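Local coordinates for hypothetical protein (Shewanella oneidensis, PDB 2OTM) that is of unknown function but, as a member of the YjgF/chorismate mutase-like family, is a putative endoribonuclease, at residues B[19-24]-B[43-48]; B[50-55]-B[69-74]; B[74-79]-B[146-151]; B[28-33]-B[80-85]; B[91-96]-B[118-123]. All blocks are in the same frame, centred on the assembly; numbering follows the deposited sequence. Where two conformers were deposited one is given.

Interaction 1 (B[19-24]-B[43-48])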
# COMPACT_ATOMS: atom_id res chain seq x y z
N GLU B 19 -15.88 16.32 -12.39
CA GLU B 19 -16.31 16.65 -11.04
C GLU B 19 -15.78 15.57 -10.11
O GLU B 19 -15.75 14.40 -10.47
CB GLU B 19 -17.83 16.72 -10.96
CG GLU B 19 -18.44 17.75 -11.91
N VAL B 20 -15.35 15.97 -8.92
CA VAL B 20 -14.76 15.06 -7.96
C VAL B 20 -15.84 14.17 -7.34
O VAL B 20 -16.85 14.67 -6.84
CB VAL B 20 -14.02 15.82 -6.85
CG1 VAL B 20 -13.38 14.85 -5.86
CG2 VAL B 20 -12.98 16.74 -7.48
N ALA B 21 -15.64 12.86 -7.38
CA ALA B 21 -16.62 11.93 -6.83
C ALA B 21 -16.63 11.98 -5.30
O ALA B 21 -15.64 12.35 -4.66
CB ALA B 21 -16.34 10.52 -7.30
N ALA B 22 -17.75 11.60 -4.73
CA ALA B 22 -17.91 11.48 -3.28
C ALA B 22 -17.21 10.22 -2.79
O ALA B 22 -17.09 9.24 -3.52
CB ALA B 22 -19.39 11.40 -2.93
N ALA B 23 -16.74 10.25 -1.55
CA ALA B 23 -16.22 9.06 -0.87
C ALA B 23 -17.26 7.92 -0.85
O ALA B 23 -18.46 8.18 -0.80
CB ALA B 23 -15.78 9.42 0.53
N LEU B 24 -16.80 6.67 -0.89
CA LEU B 24 -17.67 5.49 -0.72
C LEU B 24 -17.94 5.08 0.73
O LEU B 24 -18.60 4.08 0.98
CB LEU B 24 -17.03 4.27 -1.40
CG LEU B 24 -16.89 4.31 -2.92
CD1 LEU B 24 -16.55 2.92 -3.36
CD2 LEU B 24 -18.16 4.81 -3.59
N PHE B 43 -11.56 6.57 -9.15
CA PHE B 43 -12.15 5.63 -10.10
C PHE B 43 -12.22 6.23 -11.50
O PHE B 43 -12.22 7.48 -11.66
CB PHE B 43 -13.59 5.36 -9.68
CG PHE B 43 -13.72 4.64 -8.37
CD1 PHE B 43 -13.75 5.35 -7.16
CD2 PHE B 43 -13.84 3.27 -8.33
CE1 PHE B 43 -13.87 4.68 -5.95
CE2 PHE B 43 -13.95 2.59 -7.12
CZ PHE B 43 -13.96 3.30 -5.93
N PRO B 44 -12.37 5.39 -12.52
CA PRO B 44 -12.52 5.86 -13.87
C PRO B 44 -13.96 6.28 -14.22
O PRO B 44 -14.71 5.57 -14.92
CB PRO B 44 -12.04 4.68 -14.72
CG PRO B 44 -12.39 3.50 -13.94
CD PRO B 44 -12.34 3.91 -12.46
N TYR B 45 -14.32 7.45 -13.71
CA TYR B 45 -15.60 8.07 -13.92
C TYR B 45 -15.55 9.04 -15.06
O TYR B 45 -14.60 9.80 -15.19
CB TYR B 45 -16.01 8.92 -12.71
CG TYR B 45 -16.54 8.15 -11.54
CD1 TYR B 45 -17.75 7.48 -11.62
CD2 TYR B 45 -15.89 8.18 -10.31
CE1 TYR B 45 -18.26 6.79 -10.55
CE2 TYR B 45 -16.40 7.48 -9.22
CZ TYR B 45 -17.59 6.78 -9.35
OH TYR B 45 -18.12 6.12 -8.29
N LEU B 46 -16.61 9.05 -15.86
CA LEU B 46 -16.76 10.05 -16.88
C LEU B 46 -18.23 10.47 -16.85
O LEU B 46 -19.11 9.63 -16.94
CB LEU B 46 -16.41 9.44 -18.23
CG LEU B 46 -16.65 10.31 -19.47
CD1 LEU B 46 -15.65 11.46 -19.56
CD2 LEU B 46 -16.61 9.43 -20.73
N GLN B 47 -18.46 11.76 -16.67
CA GLN B 47 -19.82 12.29 -16.55
C GLN B 47 -20.63 11.53 -15.49
O GLN B 47 -21.78 11.17 -15.72
CB GLN B 47 -20.53 12.18 -17.90
CG GLN B 47 -19.85 12.95 -19.02
CD GLN B 47 -19.98 14.45 -18.83
OE1 GLN B 47 -20.86 14.93 -18.09
NE2 GLN B 47 -19.12 15.21 -19.50
N GLY B 48 -20.00 11.26 -14.36
CA GLY B 48 -20.66 10.59 -13.25
C GLY B 48 -20.91 9.11 -13.44
O GLY B 48 -21.51 8.48 -12.57
O HOH W 1 -17.09 6.76 -5.94
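A21 and G48 make the nearest backbone approach between 19-24 and 43-48, with CA atoms 7.7 Å apart, and no hydrogen bond runs directly from one segment to the other. The contact rests on two separate apolar touches and a water. In the first, A21 points its methyl at the ring of Y45, and A21 CB lies 3.6 Å from Y45 CE2. In the second, L24 and F43 reach for each other from opposite directions. L24 uses one branch, with CD1 3.7 Å from F43 CZ at the far end of the ring. Both methyls approach their rings obliquely. The first torsion of F43 sets CG beside the backbone N and anti to the carbonyl carbon (chi1 -66°), and this sends the ring toward the loop. A water in the plane of the Y45 ring sits at its edge, 2.6 Å from Y45 OH. It donates a long, weak bond to A22 O at 3.5 Å. P44, between the two aromatic residues, is the centre of an inverse gamma turn. F43 also packs on L147 of the sheet, and the backbone O of Y45 accepts a hydrogen bond from N75 of helix 62-84. The contact thus lays the long loop between helix 6-12 and strand 30-33 against the aromatic start of the two-stranded hairpin 45-46/49-50.

Interaction 2 (B[50-55]-B[69-74])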
# COMPACT_ATOMS: atom_id res chain seq x y z
N LEU B 50 -19.35 5.24 -13.96
CA LEU B 50 -18.17 4.39 -13.81
C LEU B 50 -18.02 3.63 -15.11
O LEU B 50 -18.83 2.77 -15.44
CB LEU B 50 -18.32 3.44 -12.63
CG LEU B 50 -17.10 2.57 -12.36
CD1 LEU B 50 -15.90 3.47 -12.13
CD2 LEU B 50 -17.36 1.63 -11.17
N LEU B 51 -17.01 3.99 -15.88
CA LEU B 51 -16.96 3.58 -17.27
C LEU B 51 -16.45 2.16 -17.48
O LEU B 51 -16.78 1.55 -18.49
CB LEU B 51 -16.15 4.58 -18.06
CG LEU B 51 -16.66 5.05 -19.41
CD1 LEU B 51 -18.05 5.69 -19.26
CD2 LEU B 51 -15.65 6.05 -19.96
N TYR B 52 -15.67 1.66 -16.54
CA TYR B 52 -15.04 0.34 -16.64
C TYR B 52 -15.34 -0.50 -15.41
O TYR B 52 -14.89 -0.20 -14.31
CB TYR B 52 -13.55 0.49 -16.77
CG TYR B 52 -13.14 1.30 -17.97
CD1 TYR B 52 -12.93 0.70 -19.18
CD2 TYR B 52 -12.98 2.66 -17.88
CE1 TYR B 52 -12.53 1.43 -20.29
CE2 TYR B 52 -12.60 3.42 -19.00
CZ TYR B 52 -12.37 2.79 -20.19
OH TYR B 52 -12.00 3.51 -21.30
N GLN B 53 -16.13 -1.53 -15.63
CA GLN B 53 -16.51 -2.44 -14.56
C GLN B 53 -16.31 -3.86 -14.99
O GLN B 53 -17.04 -4.38 -15.84
CB GLN B 53 -17.97 -2.24 -14.22
CG GLN B 53 -18.31 -0.86 -13.72
CD GLN B 53 -19.79 -0.68 -13.54
OE1 GLN B 53 -20.41 -1.40 -12.78
NE2 GLN B 53 -20.35 0.30 -14.20
N GLY B 54 -15.30 -4.49 -14.43
CA GLY B 54 -14.97 -5.83 -14.81
C GLY B 54 -13.49 -6.09 -14.60
O GLY B 54 -12.87 -5.45 -13.78
N GLN B 55 -12.94 -7.01 -15.38
CA GLN B 55 -11.63 -7.55 -15.13
C GLN B 55 -10.76 -7.50 -16.39
O GLN B 55 -11.22 -7.86 -17.49
CB GLN B 55 -11.81 -9.00 -14.73
CG GLN B 55 -10.56 -9.72 -14.32
CD GLN B 55 -10.88 -11.12 -13.83
OE1 GLN B 55 -11.25 -11.97 -14.61
NE2 GLN B 55 -10.76 -11.34 -12.56
N CYS B 69 -7.03 3.42 -16.58
CA CYS B 69 -6.11 4.00 -15.60
C CYS B 69 -5.84 5.45 -15.88
O CYS B 69 -5.61 6.25 -14.94
CB CYS B 69 -4.82 3.22 -15.57
SG CYS B 69 -5.03 1.54 -14.90
N ARG B 70 -5.85 5.81 -17.15
CA ARG B 70 -5.74 7.22 -17.55
C ARG B 70 -6.94 8.01 -17.01
O ARG B 70 -6.77 9.10 -16.45
CB ARG B 70 -5.62 7.32 -19.08
CG ARG B 70 -5.46 8.72 -19.65
CD ARG B 70 -5.31 8.67 -21.18
NE ARG B 70 -5.34 10.01 -21.81
CZ ARG B 70 -4.27 10.79 -22.03
NH1 ARG B 70 -3.05 10.41 -21.68
NH2 ARG B 70 -4.42 11.97 -22.60
N LEU B 71 -8.15 7.49 -17.17
CA LEU B 71 -9.35 8.19 -16.72
C LEU B 71 -9.40 8.28 -15.19
O LEU B 71 -9.76 9.33 -14.64
CB LEU B 71 -10.60 7.51 -17.27
CG LEU B 71 -11.94 8.17 -17.02
CD1 LEU B 71 -11.98 9.66 -17.44
CD2 LEU B 71 -13.04 7.32 -17.68
N ALA B 72 -9.06 7.20 -14.49
CA ALA B 72 -8.97 7.25 -13.01
C ALA B 72 -7.96 8.30 -12.54
O ALA B 72 -8.17 9.00 -11.54
CB ALA B 72 -8.59 5.85 -12.47
N THR B 73 -6.86 8.42 -13.29
CA THR B 73 -5.81 9.39 -12.94
C THR B 73 -6.30 10.82 -13.24
O THR B 73 -6.01 11.74 -12.49
CB THR B 73 -4.51 9.08 -13.66
OG1 THR B 73 -4.07 7.75 -13.29
CG2 THR B 73 -3.45 10.09 -13.28
N LEU B 74 -7.06 10.99 -14.30
CA LEU B 74 -7.67 12.30 -14.55
C LEU B 74 -8.58 12.69 -13.40
O LEU B 74 -8.58 13.84 -12.99
CB LEU B 74 -8.47 12.27 -15.87
CG LEU B 74 -8.97 13.61 -16.39
CD1 LEU B 74 -7.77 14.53 -16.74
CD2 LEU B 74 -9.87 13.37 -17.60
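L51 and Y52 both meet one methyl of L71, and the apolar touches between 50-55 and 69-74 all fall on this methyl. L71 CD2 lies 3.7 Å from L51 CD2, and the two side chains cross at about a right angle. The same methyl comes to the edge of the Y52 ring, near its plane, with L71 CD2 4.1 Å from Y52 CE2. L71 CG stands anti to the backbone N (chi1 -174°), and its CD2 branch reaches both partners.

The hydrogen bonds stay within each segment. Q53 NE2 donates to L50 O at 3.2 Å, which folds the Q53 amide back toward the backbone of L50. In the helix, T73 OG1 donates to C69 O at 2.7 Å. C69 O also accepts from T73 N, which comes from the opposite face of its plane. The Y52 ring has a second neighbour, Y60, in an edge-to-face stack.

With no polar bond across it, the contact rests on van der Waals and hydrophobic contact at the surface, which sets little directional preference.

Interaction 3 (B[74-79]-B[146-151])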
# COMPACT_ATOMS: atom_id res chain seq x y z
N LEU B 74 -7.06 10.99 -14.30
CA LEU B 74 -7.67 12.30 -14.55
C LEU B 74 -8.58 12.69 -13.40
O LEU B 74 -8.58 13.84 -12.99
CB LEU B 74 -8.47 12.27 -15.87
CG LEU B 74 -8.97 13.61 -16.39
CD1 LEU B 74 -7.77 14.53 -16.74
CD2 LEU B 74 -9.87 13.37 -17.60
N ASN B 75 -9.35 11.72 -12.89
CA ASN B 75 -10.15 11.93 -11.68
C ASN B 75 -9.29 12.29 -10.48
O ASN B 75 -9.59 13.23 -9.76
CB ASN B 75 -11.02 10.69 -11.36
CG ASN B 75 -12.33 10.68 -12.13
OD1 ASN B 75 -13.36 11.14 -11.61
ND2 ASN B 75 -12.29 10.20 -13.38
N ALA B 76 -8.19 11.56 -10.28
CA ALA B 76 -7.25 11.87 -9.21
C ALA B 76 -6.66 13.28 -9.31
O ALA B 76 -6.46 13.95 -8.30
CB ALA B 76 -6.11 10.81 -9.17
N ILE B 77 -6.37 13.72 -10.53
CA ILE B 77 -5.85 15.10 -10.76
C ILE B 77 -6.93 16.12 -10.41
O ILE B 77 -6.64 17.16 -9.82
CB ILE B 77 -5.35 15.26 -12.21
CG1 ILE B 77 -4.13 14.35 -12.42
CG2 ILE B 77 -4.98 16.72 -12.51
CD1 ILE B 77 -3.65 14.20 -13.90
N ALA B 78 -8.18 15.82 -10.74
CA ALA B 78 -9.29 16.68 -10.33
C ALA B 78 -9.32 16.80 -8.81
O ALA B 78 -9.54 17.90 -8.26
CB ALA B 78 -10.63 16.17 -10.91
N GLN B 79 -9.06 15.71 -8.12
CA GLN B 79 -9.07 15.72 -6.66
C GLN B 79 -7.95 16.62 -6.14
O GLN B 79 -8.14 17.38 -5.20
CB GLN B 79 -8.86 14.29 -6.15
CG GLN B 79 -8.93 14.15 -4.63
CD GLN B 79 -10.30 14.45 -4.14
OE1 GLN B 79 -11.20 13.63 -4.29
NE2 GLN B 79 -10.49 15.66 -3.60
N CYS B 146 -10.36 -0.61 -12.06
CA CYS B 146 -9.17 -0.09 -11.44
C CYS B 146 -9.44 0.97 -10.40
O CYS B 146 -10.53 1.56 -10.34
CB CYS B 146 -8.22 0.47 -12.50
SG CYS B 146 -8.82 1.96 -13.38
N LEU B 147 -8.42 1.21 -9.60
CA LEU B 147 -8.43 2.27 -8.61
C LEU B 147 -7.05 2.90 -8.58
O LEU B 147 -6.02 2.18 -8.58
CB LEU B 147 -8.79 1.62 -7.27
CG LEU B 147 -9.44 2.25 -6.07
CD1 LEU B 147 -10.70 3.01 -6.38
CD2 LEU B 147 -9.72 1.08 -5.09
N VAL B 148 -6.99 4.22 -8.48
CA VAL B 148 -5.73 4.94 -8.49
C VAL B 148 -5.65 5.83 -7.26
O VAL B 148 -6.65 6.44 -6.85
CB VAL B 148 -5.61 5.79 -9.82
CG1 VAL B 148 -4.55 6.84 -9.72
CG2 VAL B 148 -5.36 4.83 -11.02
N TYR B 149 -4.45 5.89 -6.67
CA TYR B 149 -4.13 6.75 -5.55
C TYR B 149 -2.88 7.55 -5.91
O TYR B 149 -1.90 6.99 -6.40
CB TYR B 149 -3.81 5.93 -4.30
CG TYR B 149 -4.92 5.07 -3.80
CD1 TYR B 149 -5.24 3.86 -4.40
CD2 TYR B 149 -5.63 5.44 -2.67
CE1 TYR B 149 -6.28 3.07 -3.91
CE2 TYR B 149 -6.69 4.66 -2.17
CZ TYR B 149 -7.01 3.47 -2.81
OH TYR B 149 -8.02 2.70 -2.29
N LEU B 150 -2.91 8.84 -5.64
CA LEU B 150 -1.77 9.73 -5.90
C LEU B 150 -1.28 10.34 -4.59
O LEU B 150 -2.04 10.52 -3.65
CB LEU B 150 -2.15 10.84 -6.85
CG LEU B 150 -2.55 10.46 -8.27
CD1 LEU B 150 -2.78 11.70 -9.07
CD2 LEU B 150 -1.51 9.58 -8.92
N PHE B 151 0.02 10.63 -4.56
CA PHE B 151 0.69 11.25 -3.44
C PHE B 151 1.53 12.40 -4.01
O PHE B 151 2.31 12.19 -4.96
CB PHE B 151 1.63 10.26 -2.78
CG PHE B 151 0.95 9.02 -2.24
CD1 PHE B 151 0.60 7.99 -3.09
CD2 PHE B 151 0.69 8.89 -0.91
CE1 PHE B 151 -0.02 6.85 -2.62
CE2 PHE B 151 0.07 7.73 -0.42
CZ PHE B 151 -0.28 6.73 -1.28
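A76 and L150 meet where helix 62-84 packs across the mixed sheet of the YjgF-like alpha/beta fold. The segment axes come within 8.5 Å and their directions differ by 38°. A76 and L150 are also the nearest pair along the backbones, with CA atoms 6.8 Å apart. Each points its side chain at the other element. L150 sends its CD1 branch onto the alanine methyl, and L150 CD1 stands 3.4 Å from A76 CB, tighter than usual van der Waals contact. L150 CG lies beside the backbone N and anti to the carbonyl carbon (chi1 -64°), which carries the branch to the helix. The small alanine is consistent with this close approach of strand and helix. V148, two residues earlier on the same face of the strand, adds a looser touch, its CG1 4.3 Å from A76 CB. The one methyl therefore touches two residues of the strand, V148 and L150. Y149 lies between them in sequence and points away from the helix. It packs on R132 of the second subunit, so at Y149 the other face of the strand meets that subunit. L150 also meets L80 of the same helix and L120 of helix 109-124. All the touching residues are buried and apolar. I77 lies further round the helix and adds a marginal contact, with its CG1 4.5 Å from L150 CD1.

Interaction 4 (B[28-33]-B[80-85])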
# COMPACT_ATOMS: atom_id res chain seq x y z
N GLU B 28 -12.08 10.81 4.15
CA GLU B 28 -11.79 12.04 3.41
C GLU B 28 -11.24 11.69 2.03
O GLU B 28 -10.46 10.74 1.91
CB GLU B 28 -10.73 12.88 4.16
CG GLU B 28 -11.16 13.36 5.53
CD GLU B 28 -12.34 14.32 5.45
OE1 GLU B 28 -12.41 15.07 4.44
OE2 GLU B 28 -13.20 14.31 6.35
N PRO B 29 -11.64 12.42 1.00
CA PRO B 29 -11.05 12.24 -0.33
C PRO B 29 -9.57 12.47 -0.41
O PRO B 29 -8.95 11.95 -1.31
CB PRO B 29 -11.77 13.28 -1.18
CG PRO B 29 -12.45 14.15 -0.25
CD PRO B 29 -12.77 13.35 0.94
N TYR B 30 -9.02 13.26 0.50
CA TYR B 30 -7.58 13.41 0.60
C TYR B 30 -7.22 13.78 2.02
O TYR B 30 -8.07 14.24 2.80
CB TYR B 30 -7.04 14.47 -0.39
CG TYR B 30 -7.54 15.87 -0.15
CD1 TYR B 30 -6.87 16.74 0.69
CD2 TYR B 30 -8.67 16.33 -0.79
CE1 TYR B 30 -7.35 18.03 0.91
CE2 TYR B 30 -9.14 17.60 -0.58
CZ TYR B 30 -8.48 18.44 0.27
OH TYR B 30 -8.96 19.70 0.46
N SER B 31 -5.95 13.55 2.36
CA SER B 31 -5.42 14.03 3.61
C SER B 31 -4.06 14.66 3.39
O SER B 31 -3.43 14.50 2.34
CB SER B 31 -5.39 12.92 4.68
OG SER B 31 -4.60 11.80 4.34
N ILE B 32 -3.62 15.44 4.37
CA ILE B 32 -2.33 16.12 4.28
C ILE B 32 -1.60 15.92 5.61
O ILE B 32 -2.19 16.09 6.70
CB ILE B 32 -2.45 17.64 3.97
CG1 ILE B 32 -3.13 17.87 2.62
CG2 ILE B 32 -1.06 18.33 3.95
CD1 ILE B 32 -3.46 19.33 2.27
N VAL B 33 -0.34 15.50 5.52
CA VAL B 33 0.56 15.42 6.67
C VAL B 33 1.84 16.14 6.25
O VAL B 33 2.49 15.80 5.26
CB VAL B 33 0.84 13.97 7.13
CG1 VAL B 33 1.43 13.12 6.00
CG2 VAL B 33 1.76 13.97 8.33
N LEU B 80 -6.78 16.52 -6.76
CA LEU B 80 -5.62 17.32 -6.35
C LEU B 80 -5.90 18.79 -6.60
O LEU B 80 -5.55 19.64 -5.77
CB LEU B 80 -4.36 16.90 -7.11
CG LEU B 80 -3.82 15.49 -6.83
CD1 LEU B 80 -2.62 15.24 -7.70
CD2 LEU B 80 -3.50 15.29 -5.34
N LYS B 81 -6.54 19.10 -7.72
CA LYS B 81 -6.84 20.49 -8.04
C LYS B 81 -7.81 21.10 -7.03
O LYS B 81 -7.72 22.29 -6.68
CB LYS B 81 -7.45 20.64 -9.43
CG LYS B 81 -7.77 22.11 -9.77
CD LYS B 81 -7.57 22.44 -11.22
CE LYS B 81 -8.05 23.87 -11.55
NZ LYS B 81 -7.04 24.94 -11.23
N GLN B 82 -8.76 20.29 -6.58
CA GLN B 82 -9.69 20.73 -5.56
C GLN B 82 -8.97 21.03 -4.25
O GLN B 82 -9.27 22.01 -3.59
CB GLN B 82 -10.78 19.69 -5.33
CG GLN B 82 -11.96 20.20 -4.54
CD GLN B 82 -12.83 19.05 -4.05
OE1 GLN B 82 -13.98 18.93 -4.45
NE2 GLN B 82 -12.26 18.18 -3.22
N ALA B 83 -8.02 20.18 -3.90
CA ALA B 83 -7.25 20.37 -2.70
C ALA B 83 -6.32 21.59 -2.76
O ALA B 83 -6.21 22.30 -1.78
CB ALA B 83 -6.44 19.13 -2.43
N CYS B 84 -5.65 21.83 -3.90
CA CYS B 84 -4.62 22.88 -3.87
C CYS B 84 -4.92 24.11 -4.70
O CYS B 84 -4.18 25.08 -4.62
CB CYS B 84 -3.25 22.30 -4.20
SG CYS B 84 -3.13 21.71 -5.85
N GLY B 85 -6.00 24.09 -5.47
CA GLY B 85 -6.45 25.28 -6.20
C GLY B 85 -5.77 25.45 -7.54
O GLY B 85 -6.45 25.54 -8.57
O HOH W 2 -7.27 22.06 0.59
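The last turns of helix 62-84 pack on strand 30-33, an outer strand of the chain's mixed sheet, through a CH-pi contact. A83 places its methyl over one face of the Y30 ring. A83 CB lies 3.5 Å from the ring centroid, 15° off the ring normal, and is offset toward the rim. Its nearest ring atom is Y30 CZ, also at 3.5 Å. The first torsion of Y30 puts CG between the backbone N and the carbonyl carbon (chi1 63°), and the ring stands out from the strand toward the helix. Beyond the ring, a water joins the two segments: it is 2.9 Å from Y30 OH and donates to A83 O at 2.6 Å. Thus A83 meets the tyrosine both through its methyl and, by way of the water, through its backbone. Replacing Y30 with an alanine would probably open a gap over the A83 methyl and leave the bridging water without its hydroxyl partner on the strand. S31 OG bonds to S131 OG of the second subunit and I32 O to Q92 of that subunit, so the same strand also takes part in the subunit interface. At the helix end, G85 is the first residue to leave helical angles, with positive phi. K81 reaches forward toward this end, and K81 NZ donates to G85 O at 2.8 Å.

Interaction 5 (B[91-96]-B[118-123])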
# COMPACT_ATOMS: atom_id res chain seq x y z
N LYS B 91 4.75 20.46 -6.00
CA LYS B 91 6.17 20.32 -6.27
C LYS B 91 6.49 19.04 -7.04
O LYS B 91 7.29 19.04 -7.95
CB LYS B 91 6.97 20.32 -4.98
CG LYS B 91 6.95 21.67 -4.30
CD LYS B 91 7.86 21.68 -3.07
CE LYS B 91 7.88 23.08 -2.44
NZ LYS B 91 9.00 23.25 -1.47
N GLN B 92 5.84 17.94 -6.66
CA GLN B 92 5.99 16.67 -7.37
C GLN B 92 4.87 15.74 -7.02
O GLN B 92 4.38 15.77 -5.91
CB GLN B 92 7.32 15.96 -7.02
CG GLN B 92 7.60 15.83 -5.53
CD GLN B 92 8.74 14.84 -5.21
OE1 GLN B 92 9.20 14.06 -6.06
NE2 GLN B 92 9.20 14.86 -3.96
N ILE B 93 4.47 14.93 -7.98
CA ILE B 93 3.65 13.76 -7.73
C ILE B 93 4.66 12.66 -7.56
O ILE B 93 5.17 12.16 -8.56
CB ILE B 93 2.76 13.38 -8.93
CG1 ILE B 93 1.90 14.56 -9.41
CG2 ILE B 93 1.88 12.15 -8.55
CD1 ILE B 93 0.86 14.91 -8.48
N TYR B 94 5.03 12.36 -6.32
CA TYR B 94 6.17 11.47 -6.08
C TYR B 94 5.80 9.98 -6.09
O TYR B 94 6.70 9.13 -6.16
CB TYR B 94 6.89 11.80 -4.76
CG TYR B 94 6.06 11.70 -3.52
CD1 TYR B 94 5.97 10.50 -2.84
CD2 TYR B 94 5.39 12.80 -3.00
CE1 TYR B 94 5.22 10.39 -1.68
CE2 TYR B 94 4.61 12.68 -1.83
CZ TYR B 94 4.56 11.48 -1.19
OH TYR B 94 3.84 11.31 -0.06
N ARG B 95 4.51 9.67 -6.00
CA ARG B 95 4.08 8.28 -5.91
C ARG B 95 2.70 8.07 -6.51
O ARG B 95 1.78 8.87 -6.31
CB ARG B 95 4.06 7.86 -4.45
CG ARG B 95 3.69 6.42 -4.16
CD ARG B 95 4.86 5.57 -4.34
NE ARG B 95 4.84 4.37 -3.53
CZ ARG B 95 5.89 3.57 -3.40
NH1 ARG B 95 7.00 3.86 -4.04
NH2 ARG B 95 5.84 2.49 -2.65
N LEU B 96 2.59 7.00 -7.30
CA LEU B 96 1.33 6.50 -7.86
C LEU B 96 1.14 5.10 -7.30
O LEU B 96 2.07 4.31 -7.34
CB LEU B 96 1.46 6.39 -9.37
CG LEU B 96 0.49 5.48 -10.14
CD1 LEU B 96 -0.94 6.02 -9.97
CD2 LEU B 96 0.93 5.37 -11.63
N ASP B 118 1.78 7.59 -17.64
CA ASP B 118 2.01 8.45 -18.81
C ASP B 118 1.25 9.77 -18.65
O ASP B 118 1.74 10.81 -19.09
CB ASP B 118 1.54 7.76 -20.09
CG ASP B 118 2.40 6.58 -20.50
OD1 ASP B 118 3.50 6.40 -19.93
OD2 ASP B 118 1.98 5.85 -21.40
N LEU B 119 0.06 9.74 -18.09
CA LEU B 119 -0.70 11.00 -17.93
C LEU B 119 -0.02 11.93 -16.90
O LEU B 119 0.05 13.15 -17.07
CB LEU B 119 -2.13 10.74 -17.52
CG LEU B 119 -3.05 11.97 -17.47
CD1 LEU B 119 -3.33 12.57 -18.85
CD2 LEU B 119 -4.34 11.57 -16.76
N LEU B 120 0.53 11.34 -15.84
CA LEU B 120 1.23 12.15 -14.83
C LEU B 120 2.41 12.90 -15.49
O LEU B 120 2.62 14.10 -15.25
CB LEU B 120 1.72 11.28 -13.69
CG LEU B 120 0.63 10.67 -12.79
CD1 LEU B 120 1.22 9.78 -11.68
CD2 LEU B 120 -0.23 11.81 -12.19
N LEU B 121 3.14 12.21 -16.34
CA LEU B 121 4.27 12.82 -17.05
C LEU B 121 3.80 13.85 -18.07
O LEU B 121 4.39 14.93 -18.18
CB LEU B 121 5.12 11.74 -17.71
CG LEU B 121 5.89 10.83 -16.74
CD1 LEU B 121 6.45 9.62 -17.46
CD2 LEU B 121 6.97 11.60 -16.03
N GLU B 122 2.72 13.55 -18.79
CA GLU B 122 2.17 14.47 -19.79
C GLU B 122 1.70 15.78 -19.15
O GLU B 122 1.98 16.87 -19.64
CB GLU B 122 0.99 13.79 -20.46
CG GLU B 122 0.26 14.60 -21.52
CD GLU B 122 -0.90 13.81 -22.14
OE1 GLU B 122 -0.99 12.56 -21.92
OE2 GLU B 122 -1.71 14.44 -22.84
N ILE B 123 1.04 15.68 -18.01
CA ILE B 123 0.40 16.82 -17.42
C ILE B 123 1.34 17.59 -16.50
O ILE B 123 1.29 18.84 -16.47
CB ILE B 123 -0.91 16.42 -16.69
CG1 ILE B 123 -1.91 15.79 -17.68
CG2 ILE B 123 -1.58 17.61 -15.95
CD1 ILE B 123 -2.22 16.63 -18.92
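Strand 92-100 and helix 109-124 are the first two elements of a beta-alpha-beta unit completed by strand 131-136, and this contact packs the helix on its strand. Within 118-123 the contact is made by L120. It points at the strand and brings its CD1 methyl to both I93 and L96. I93 comes in with CG2, its side chain crossing that of L120 at about a right angle. L96 offers CB. Y94 and R95 face F151 of the neighbouring strand in a classic beta bulge. The extra residue shifts the alternation, which is consistent with I93 and L96, three apart, both pointing at the helix. R95 points away, where its NH1 bonds to T39 O of the third subunit. L120 also touches T73, and I93 touches L80, both on helix 62-84, so the two helices share this buried apolar layer. With CG anti to the carbonyl carbon (chi1 -69°), L120 extends toward the strand, and its CD1 lies 4.0 Å from I93 CG2 and 4.1 Å from L96 CB.

Helix 62-84 carries interactions 2, 3 and 4 in turn. Interactions 2 and 4 are about 20 Å apart between centres, on opposite sides of the chain's centre. Interaction 3 lies between them and shares L74 with interaction 2. Interactions 3, 4 and 5 reach the same mixed sheet, and 3 and 5 use neighbouring strands, joined by the backbone hydrogen bond from F151 N to R95 O. Interaction 1 comes before 2, 3 and 5 in the chain, while its segments alternate with those of interaction 4. An R70-E122 salt bridge ties interactions 2 and 5. Two helices thus pack on the sheet, and the strands of interactions 3, 4 and 5 also meet other subunits of the trimer.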